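Local structure of cellulosomal scaffoldin adaptor protein B (Acetivibrio cellulolyticus, 4U3S) at residues I5-D10 with T126-E131; E67-E72 with L91-T96. The protein contains several cohesin domains, this being the third, type II one, and probably docks dockerin-bearing partners onto the cellulosome scaffold. All blocks are in the same frame, centred on the assembly; numbering follows the deposited sequence.

Contact 1 (I5-D10 with T126-E131); sequences ITMNFD and TTVVFE
M7 lays its terminal methyl over the face of the F130 ring, CE standing 3.8 Å from the ring centroid and only 6° off the normal. The chain leaves the backbone stretched at chi2 and then turns at chi3 (-78°), which swings CE over the centre of the ring while CG comes to 3.7 Å from F130 CZ at the rim. SD lies obliquely, 4.7 Å from the F130 ring centroid, so the methyl rather than the sulfur makes the CH-pi half of this Met-aromatic contact. Methionine suits the place because its rotatable, unbranched chain can bring a methyl flat over an aromatic face. In the flattened, jelly-roll beta sandwich of the cohesin fold, strand 4-9 belongs to one sheet and strand 129-130 to the other; the two run in opposite directions here. The CA atoms of M7 and V129 are 8.3 Å apart, a spacing filled by side chains rather than bridged by backbone bonds. I5, M7, V128 and F130 are buried in this interior, where apolar groups are at home. I5 touches the tip of the phenylalanine: its CG1, anti to the backbone N, reaches F130 CZ obliquely at 4.2 Å. At the ring edge, near its plane, T6 O lies 3.9 Å from F130 CZ. Further along, V128 crosses M7 at about a right angle, its CG1 being 4.1 Å from M7 CE. The CB of V128 then meets the edge of the F9 ring, 4.0 Å from F9 CZ, so the compact, branched valine faces both the thioether and the F9 ring from across the interface. The backbone N of F130 is held by OE1 of Q161, and V37 and T143 of the second sheet also pack against the F130 side chain.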
ATOM      1  N   ILE A   5      -8.187  -1.663  19.013  1.00 20.10           N
ATOM      2  CA  ILE A   5      -8.735  -0.873  17.929  1.00 20.31           C
ATOM      3  C   ILE A   5     -10.165  -1.375  17.741  1.00 21.33           C
ATOM      4  O   ILE A   5     -10.439  -2.585  17.905  1.00 21.80           O
ATOM      5  CB  ILE A   5      -7.910  -0.960  16.628  1.00 18.99           C
ATOM      6  CG1 ILE A   5      -8.547  -0.062  15.547  1.00 18.83           C
ATOM      7  CG2 ILE A   5      -7.799  -2.407  16.137  1.00 19.11           C
ATOM      8  CD1 ILE A   5      -7.658   0.134  14.355  1.00 17.17           C
ATOM      9  N   THR A   6     -11.085  -0.475  17.435  1.00 21.00           N
ATOM     10  CA  THR A   6     -12.479  -0.845  17.288  1.00 20.29           C
ATOM     11  C   THR A   6     -13.123   0.102  16.290  1.00 20.75           C
ATOM     12  O   THR A   6     -12.480   1.057  15.820  1.00 20.49           O
ATOM     13  CB  THR A   6     -13.205  -0.811  18.652  1.00 21.44           C
ATOM     14  OG1 THR A   6     -14.460  -1.502  18.565  1.00 23.12           O
ATOM     15  CG2 THR A   6     -13.422   0.618  19.134  1.00 20.40           C
ATOM     16  N   MET A   7     -14.359  -0.204  15.939  1.00 21.99           N
ATOM     17  CA  MET A   7     -15.246   0.758  15.251  1.00 23.96           C
ATOM     18  C   MET A   7     -16.503   0.980  16.089  1.00 25.60           C
ATOM     19  O   MET A   7     -17.078   0.036  16.639  1.00 26.95           O
ATOM     20  CB  MET A   7     -15.662   0.233  13.880  1.00 27.44           C
ATOM     21  CG  MET A   7     -14.699   0.495  12.771  1.00 29.64           C
ATOM     22  SD  MET A   7     -15.341  -0.084  11.176  1.00 28.39           S
ATOM     23  CE  MET A   7     -15.041  -1.861  11.285  1.00 27.60           C
ATOM     24  N   ASN A   8     -16.916   2.233  16.172  1.00 25.41           N
ATOM     25  CA  ASN A   8     -18.152   2.628  16.845  1.00 27.12           C
ATOM     26  C   ASN A   8     -19.017   3.330  15.822  1.00 28.01           C
ATOM     27  O   ASN A   8     -18.521   4.185  15.089  1.00 25.30           O
ATOM     28  CB  ASN A   8     -17.844   3.607  17.984  1.00 30.36           C
ATOM     29  CG  ASN A   8     -16.888   3.026  19.005  1.00 35.51           C
ATOM     30  OD1 ASN A   8     -15.898   3.660  19.389  1.00 44.50           O
ATOM     31  ND2 ASN A   8     -17.154   1.805  19.416  1.00 37.21           N
ATOM     32  N   PHE A   9     -20.302   2.973  15.800  1.00 27.41           N
ATOM     33  CA  PHE A   9     -21.283   3.637  14.957  1.00 28.84           C
ATOM     34  C   PHE A   9     -22.017   4.695  15.770  1.00 29.15           C
ATOM     35  O   PHE A   9     -22.363   4.451  16.914  1.00 28.91           O
ATOM     36  CB  PHE A   9     -22.325   2.641  14.438  1.00 29.44           C
ATOM     37  CG  PHE A   9     -21.746   1.446  13.716  1.00 32.43           C
ATOM     38  CD1 PHE A   9     -20.800   1.604  12.731  1.00 33.34           C
ATOM     39  CD2 PHE A   9     -22.199   0.160  14.005  1.00 33.51           C
ATOM     40  CE1 PHE A   9     -20.284   0.507  12.044  1.00 31.05           C
ATOM     41  CE2 PHE A   9     -21.685  -0.942  13.341  1.00 35.03           C
ATOM     42  CZ  PHE A   9     -20.726  -0.769  12.354  1.00 31.48           C
ATOM     43  N   ASP A  10     -22.289   5.858  15.185  1.00 28.48           N
ATOM     44  CA  ASP A  10     -23.122   6.859  15.879  1.00 30.29           C
ATOM     45  C   ASP A  10     -24.555   6.360  16.020  1.00 32.14           C
ATOM     46  O   ASP A  10     -25.278   6.771  16.946  1.00 32.53           O
ATOM     47  CB  ASP A  10     -23.084   8.253  15.225  1.00 30.66           C
ATOM     48  CG  ASP A  10     -23.587   8.274  13.779  1.00 31.81           C
ATOM     49  OD1 ASP A  10     -23.791   7.206  13.172  1.00 33.34           O
ATOM     50  OD2 ASP A  10     -23.757   9.394  13.243  1.00 32.30           O
ATOM     51  N   THR A 126     -27.064  -6.319   8.733  1.00 32.08           N
ATOM     52  CA  THR A 126     -25.806  -6.377   8.005  1.00 30.04           C
ATOM     53  C   THR A 126     -24.680  -6.003   8.941  1.00 30.22           C
ATOM     54  O   THR A 126     -24.922  -5.439  10.010  1.00 31.38           O
ATOM     55  CB  THR A 126     -25.858  -5.419   6.798  1.00 31.14           C
ATOM     56  OG1 THR A 126     -24.792  -5.716   5.906  1.00 29.31           O
ATOM     57  CG2 THR A 126     -25.787  -3.970   7.240  1.00 30.46           C
ATOM     58  N   THR A 127     -23.451  -6.322   8.542  1.00 30.22           N
ATOM     59  CA  THR A 127     -22.288  -6.056   9.381  1.00 29.31           C
ATOM     60  C   THR A 127     -21.198  -5.355   8.614  1.00 26.36           C
ATOM     61  O   THR A 127     -21.075  -5.495   7.409  1.00 26.90           O
ATOM     62  CB  THR A 127     -21.696  -7.339  10.009  1.00 31.07           C
ATOM     63  OG1 THR A 127     -21.169  -8.180   8.991  1.00 29.81           O
ATOM     64  CG2 THR A 127     -22.751  -8.108  10.786  1.00 33.87           C
ATOM     65  N   VAL A 128     -20.453  -4.543   9.342  1.00 25.52           N
ATOM     66  CA  VAL A 128     -19.245  -3.930   8.864  1.00 24.69           C
ATOM     67  C   VAL A 128     -18.184  -4.482   9.795  1.00 24.90           C
ATOM     68  O   VAL A 128     -18.342  -4.412  10.997  1.00 23.62           O
ATOM     69  CB  VAL A 128     -19.334  -2.403   8.944  1.00 25.77           C
ATOM     70  CG1 VAL A 128     -18.035  -1.757   8.470  1.00 25.81           C
ATOM     71  CG2 VAL A 128     -20.476  -1.927   8.067  1.00 25.40           C
ATOM     72  N   VAL A 129     -17.125  -5.053   9.238  1.00 21.62           N
ATOM     73  CA  VAL A 129     -16.073  -5.625  10.050  1.00 21.34           C
ATOM     74  C   VAL A 129     -14.703  -5.317   9.467  1.00 19.91           C
ATOM     75  O   VAL A 129     -14.549  -5.137   8.236  1.00 19.21           O
ATOM     76  CB  VAL A 129     -16.196  -7.168  10.169  1.00 22.60           C
ATOM     77  CG1 VAL A 129     -17.460  -7.585  10.918  1.00 24.95           C
ATOM     78  CG2 VAL A 129     -16.144  -7.847   8.817  1.00 22.82           C
ATOM     79  N   PHE A 130     -13.706  -5.268  10.339  1.00 19.08           N
ATOM     80  CA  PHE A 130     -12.330  -5.365   9.880  1.00 18.31           C
ATOM     81  C   PHE A 130     -12.147  -6.763   9.309  1.00 18.73           C
ATOM     82  O   PHE A 130     -12.594  -7.746   9.894  1.00 19.63           O
ATOM     83  CB  PHE A 130     -11.332  -5.178  11.026  1.00 18.85           C
ATOM     84  CG  PHE A 130     -11.420  -3.851  11.706  1.00 17.54           C
ATOM     85  CD1 PHE A 130     -11.021  -2.681  11.052  1.00 18.04           C
ATOM     86  CD2 PHE A 130     -11.894  -3.760  12.986  1.00 18.64           C
ATOM     87  CE1 PHE A 130     -11.112  -1.458  11.691  1.00 18.07           C
ATOM     88  CE2 PHE A 130     -11.978  -2.534  13.629  1.00 18.78           C
ATOM     89  CZ  PHE A 130     -11.575  -1.381  12.981  1.00 19.20           C
ATOM     90  N   GLU A 131     -11.452  -6.855   8.168  1.00 18.55           N
ATOM     91  CA  GLU A 131     -11.240  -8.142   7.503  1.00 19.85           C
ATOM     92  C   GLU A 131      -9.845  -8.278   6.911  1.00 18.94           C
ATOM     93  O   GLU A 131      -9.322  -7.330   6.338  1.00 17.65           O
ATOM     94  CB  GLU A 131     -12.274  -8.321   6.384  1.00 21.51           C
ATOM     95  CG  GLU A 131     -12.244  -9.699   5.761  1.00 24.67           C
ATOM     96  CD  GLU A 131     -13.218  -9.873   4.632  1.00 30.58           C
ATOM     97  OE1 GLU A 131     -12.899  -9.454   3.499  1.00 31.21           O
ATOM     98  OE2 GLU A 131     -14.283 -10.457   4.882  1.00 31.84           O
TER

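Contact 2 (E67-E72 with L91-T96); sequences ELLVNE and LSRSYT
R93 and Y95 reach from strand 88-95 of the cohesin beta sandwich into the loop 67-72, the arginine edge-on to a carbonyl and the tyrosine presenting a face to L69. The R93 chain is extended from CG to NE and runs alongside L69 CB, which puts the guanidinium beside L69 O. Two nitrogens grip this single oxygen side-on, NE at 2.9 Å from L69 O and NH2 at 3.0 Å from it, with the oxygen in the guanidinium plane. NH2 arrives within the carbonyl plane, whereas NE approaches from above it. Arginine suits the place because NE and NH2, both bonded to CZ, point N-H groups the same way in one plane, so that they can converge on a single acceptor. The side chain of L69 lies between the two partners: CD1 comes to 3.5 Å from the backbone O of R93, while CD2 stands over one face of the Y95 ring, offset toward the rim and 4.2 Å from its centroid, in a CH-pi contact. Leucine's two methyls thus serve two neighbours at once. The tyrosine also uses its tip: its OH accepts N71 N at 3.0 Å, with a fairly straight N-H...O angle of 157°, and the donor lies in plane with the ring edge. E108 holds the same hydroxyl through OE2 and takes L69 N with OE1, so one carboxylate positions both the ring and the loop; Y74 and Y101 meet the ring edge-to-face. On the exposed side, the charged ends of E72 and R93 are not in contact, OE2 lying 5.1 Å from NH2. Water 1 spans them instead, donating to E72 OE2 at 2.8 Å and accepting from R93 NH2 at 3.3 Å.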
ATOM      1  N   GLU A  67      -9.424  12.538  15.754  1.00 21.12           N
ATOM      2  CA  GLU A  67      -8.689  13.460  16.626  1.00 23.58           C
ATOM      3  C   GLU A  67      -7.169  13.239  16.583  1.00 21.68           C
ATOM      4  O   GLU A  67      -6.396  14.157  16.882  1.00 22.49           O
ATOM      5  CB  GLU A  67      -9.213  13.417  18.059  1.00 29.27           C
ATOM      6  CG  GLU A  67      -9.001  12.157  18.828  1.00 36.20           C
ATOM      7  CD  GLU A  67     -10.022  12.025  19.948  1.00 37.88           C
ATOM      8  OE1 GLU A  67     -10.249  13.015  20.685  1.00 42.80           O
ATOM      9  OE2 GLU A  67     -10.625  10.953  20.073  1.00 28.71           O
ATOM     10  N   LEU A  68      -6.743  12.030  16.233  1.00 20.64           N
ATOM     11  CA  LEU A  68      -5.315  11.739  16.095  1.00 19.58           C
ATOM     12  C   LEU A  68      -4.830  11.897  14.649  1.00 18.97           C
ATOM     13  O   LEU A  68      -5.618  11.888  13.719  1.00 20.20           O
ATOM     14  CB  LEU A  68      -5.023  10.333  16.595  1.00 20.53           C
ATOM     15  CG  LEU A  68      -5.542   9.969  17.983  1.00 22.86           C
ATOM     16  CD1 LEU A  68      -4.982   8.601  18.331  1.00 22.98           C
ATOM     17  CD2 LEU A  68      -5.251  11.014  19.053  1.00 22.84           C
ATOM     18  N   LEU A  69      -3.518  12.040  14.489  1.00 17.82           N
ATOM     19  CA  LEU A  69      -2.842  12.133  13.180  1.00 16.94           C
ATOM     20  C   LEU A  69      -3.164  13.419  12.435  1.00 17.22           C
ATOM     21  O   LEU A  69      -3.106  13.442  11.205  1.00 17.80           O
ATOM     22  CB  LEU A  69      -3.098  10.902  12.303  1.00 17.51           C
ATOM     23  CG  LEU A  69      -2.857   9.548  12.949  1.00 17.92           C
ATOM     24  CD1 LEU A  69      -3.278   8.376  12.074  1.00 18.03           C
ATOM     25  CD2 LEU A  69      -1.396   9.349  13.387  1.00 18.06           C
ATOM     26  N   VAL A  70      -3.458  14.480  13.168  1.00 16.94           N
ATOM     27  CA  VAL A  70      -3.779  15.765  12.530  1.00 17.44           C
ATOM     28  C   VAL A  70      -2.772  16.873  12.842  1.00 16.62           C
ATOM     29  O   VAL A  70      -2.956  18.023  12.436  1.00 16.42           O
ATOM     30  CB  VAL A  70      -5.234  16.186  12.825  1.00 19.70           C
ATOM     31  CG1 VAL A  70      -6.190  15.200  12.148  1.00 21.19           C
ATOM     32  CG2 VAL A  70      -5.494  16.321  14.316  1.00 21.06           C
ATOM     33  N   ASN A  71      -1.688  16.541  13.542  1.00 16.61           N
ATOM     34  CA  ASN A  71      -0.632  17.526  13.803  1.00 16.59           C
ATOM     35  C   ASN A  71       0.222  17.751  12.563  1.00 15.86           C
ATOM     36  O   ASN A  71       1.044  16.883  12.164  1.00 16.19           O
ATOM     37  CB  ASN A  71       0.221  17.071  14.979  1.00 17.01           C
ATOM     38  CG  ASN A  71       1.107  18.161  15.521  1.00 17.16           C
ATOM     39  OD1 ASN A  71       1.679  18.944  14.762  1.00 18.54           O
ATOM     40  ND2 ASN A  71       1.269  18.191  16.843  1.00 17.71           N
ATOM     41  N   GLU A  72       0.011  18.897  11.907  1.00 15.76           N
ATOM     42  CA  GLU A  72       0.613  19.135  10.604  1.00 16.79           C
ATOM     43  C   GLU A  72       2.153  19.193  10.649  1.00 16.27           C
ATOM     44  O   GLU A  72       2.813  18.919   9.643  1.00 16.15           O
ATOM     45  CB  GLU A  72       0.049  20.417   9.992  1.00 16.96           C
ATOM     46  CG  GLU A  72      -1.445  20.305   9.640  1.00 17.28           C
ATOM     47  CD  GLU A  72      -1.759  19.421   8.446  1.00 19.39           C
ATOM     48  OE1 GLU A  72      -0.834  19.024   7.723  1.00 19.94           O
ATOM     49  OE2 GLU A  72      -2.976  19.196   8.181  1.00 23.62           O
ATOM     50  N   LEU A  91      -8.140   1.938   4.159  1.00 18.32           N
ATOM     51  CA  LEU A  91      -7.905   3.306   4.618  1.00 19.20           C
ATOM     52  C   LEU A  91      -6.588   3.339   5.351  1.00 16.98           C
ATOM     53  O   LEU A  91      -6.263   2.414   6.075  1.00 18.14           O
ATOM     54  CB  LEU A  91      -8.995   3.656   5.645  1.00 22.74           C
ATOM     55  CG  LEU A  91     -10.447   3.273   5.376  1.00 31.14           C
ATOM     56  CD1 LEU A  91     -11.281   3.457   6.619  1.00 36.02           C
ATOM     57  CD2 LEU A  91     -10.908   4.231   4.301  1.00 32.94           C
ATOM     58  N   SER A  92      -5.815   4.399   5.199  1.00 16.99           N
ATOM     59  CA  SER A  92      -4.581   4.535   5.932  1.00 18.02           C
ATOM     60  C   SER A  92      -4.270   6.013   6.198  1.00 18.85           C
ATOM     61  O   SER A  92      -4.603   6.875   5.375  1.00 16.80           O
ATOM     62  CB  SER A  92      -3.433   3.944   5.124  1.00 19.62           C
ATOM     63  OG  SER A  92      -2.254   4.051   5.917  1.00 22.85           O
ATOM     64  N   ARG A  93      -3.659   6.285   7.350  1.00 16.55           N
ATOM     65  CA  ARG A  93      -3.131   7.620   7.643  1.00 16.49           C
ATOM     66  C   ARG A  93      -1.941   7.470   8.571  1.00 16.00           C
ATOM     67  O   ARG A  93      -1.928   6.563   9.421  1.00 16.67           O
ATOM     68  CB  ARG A  93      -4.204   8.489   8.282  1.00 16.92           C
ATOM     69  CG  ARG A  93      -3.852   9.950   8.444  1.00 16.82           C
ATOM     70  CD  ARG A  93      -5.068  10.753   8.928  1.00 18.16           C
ATOM     71  NE  ARG A  93      -4.657  12.135   9.167  1.00 17.58           N
ATOM     72  CZ  ARG A  93      -4.809  13.145   8.317  1.00 17.96           C
ATOM     73  NH1 ARG A  93      -5.419  12.976   7.159  1.00 17.83           N
ATOM     74  NH2 ARG A  93      -4.333  14.342   8.621  1.00 18.87           N
ATOM     75  N   SER A  94      -0.939   8.342   8.414  1.00 15.42           N
ATOM     76  CA  SER A  94       0.293   8.199   9.172  1.00 16.88           C
ATOM     77  C   SER A  94       1.089   9.486   9.137  1.00 17.26           C
ATOM     78  O   SER A  94       0.871  10.330   8.294  1.00 17.19           O
ATOM     79  CB  SER A  94       1.148   7.061   8.595  1.00 17.75           C
ATOM     80  OG  SER A  94       1.498   7.327   7.214  1.00 19.59           O
ATOM     81  N   TYR A  95       2.003   9.632  10.079  1.00 16.20           N
ATOM     82  CA  TYR A  95       2.937  10.755  10.042  1.00 17.62           C
ATOM     83  C   TYR A  95       4.171  10.339   9.278  1.00 18.37           C
ATOM     84  O   TYR A  95       4.576   9.176   9.332  1.00 20.49           O
ATOM     85  CB  TYR A  95       3.321  11.138  11.466  1.00 17.06           C
ATOM     86  CG  TYR A  95       2.254  11.841  12.282  1.00 16.16           C
ATOM     87  CD1 TYR A  95       1.480  12.887  11.738  1.00 15.39           C
ATOM     88  CD2 TYR A  95       2.017  11.499  13.607  1.00 16.80           C
ATOM     89  CE1 TYR A  95       0.544  13.547  12.505  1.00 15.41           C
ATOM     90  CE2 TYR A  95       1.072  12.191  14.360  1.00 16.37           C
ATOM     91  CZ  TYR A  95       0.355  13.217  13.805  1.00 16.23           C
ATOM     92  OH  TYR A  95      -0.585  13.901  14.557  1.00 16.43           O
ATOM     93  N   THR A  96       4.794  11.297   8.621  1.00 17.83           N
ATOM     94  CA  THR A  96       6.045  11.095   7.867  1.00 17.49           C
ATOM     95  C   THR A  96       7.284  11.539   8.669  1.00 18.78           C
ATOM     96  O   THR A  96       8.323  10.841   8.623  1.00 18.74           O
ATOM     97  CB  THR A  96       6.002  11.812   6.516  1.00 18.00           C
ATOM     98  OG1 THR A  96       5.609  13.194   6.705  1.00 17.70           O
ATOM     99  CG2 THR A  96       5.032  11.095   5.592  1.00 18.64           C
TER
HETATM  100  O   HOH W   1      -4.964  17.340   7.503  0.50 45.38           O

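How the contacts relate
Contact 1 lies in the buried interior and contact 2 toward the surface, on opposite sides of the chain's centre, their own centres about 20 Å apart. Both reach the same antiparallel sheet, contact 1 through strand 129-130 and contact 2 through strand 88-95, each of which pairs with strand 32-40. Contact 1 brings that sheet against the other one by apolar and aromatic packing; contact 2 ties a loop to it with hydrogen bonds and a water as well as packing. Segment 91-96 also has S92, S94 and T96 packed on another protein chain, probably the dockerin-bearing partner, whereas the segments of contact 1 meet no other chain of the assembly.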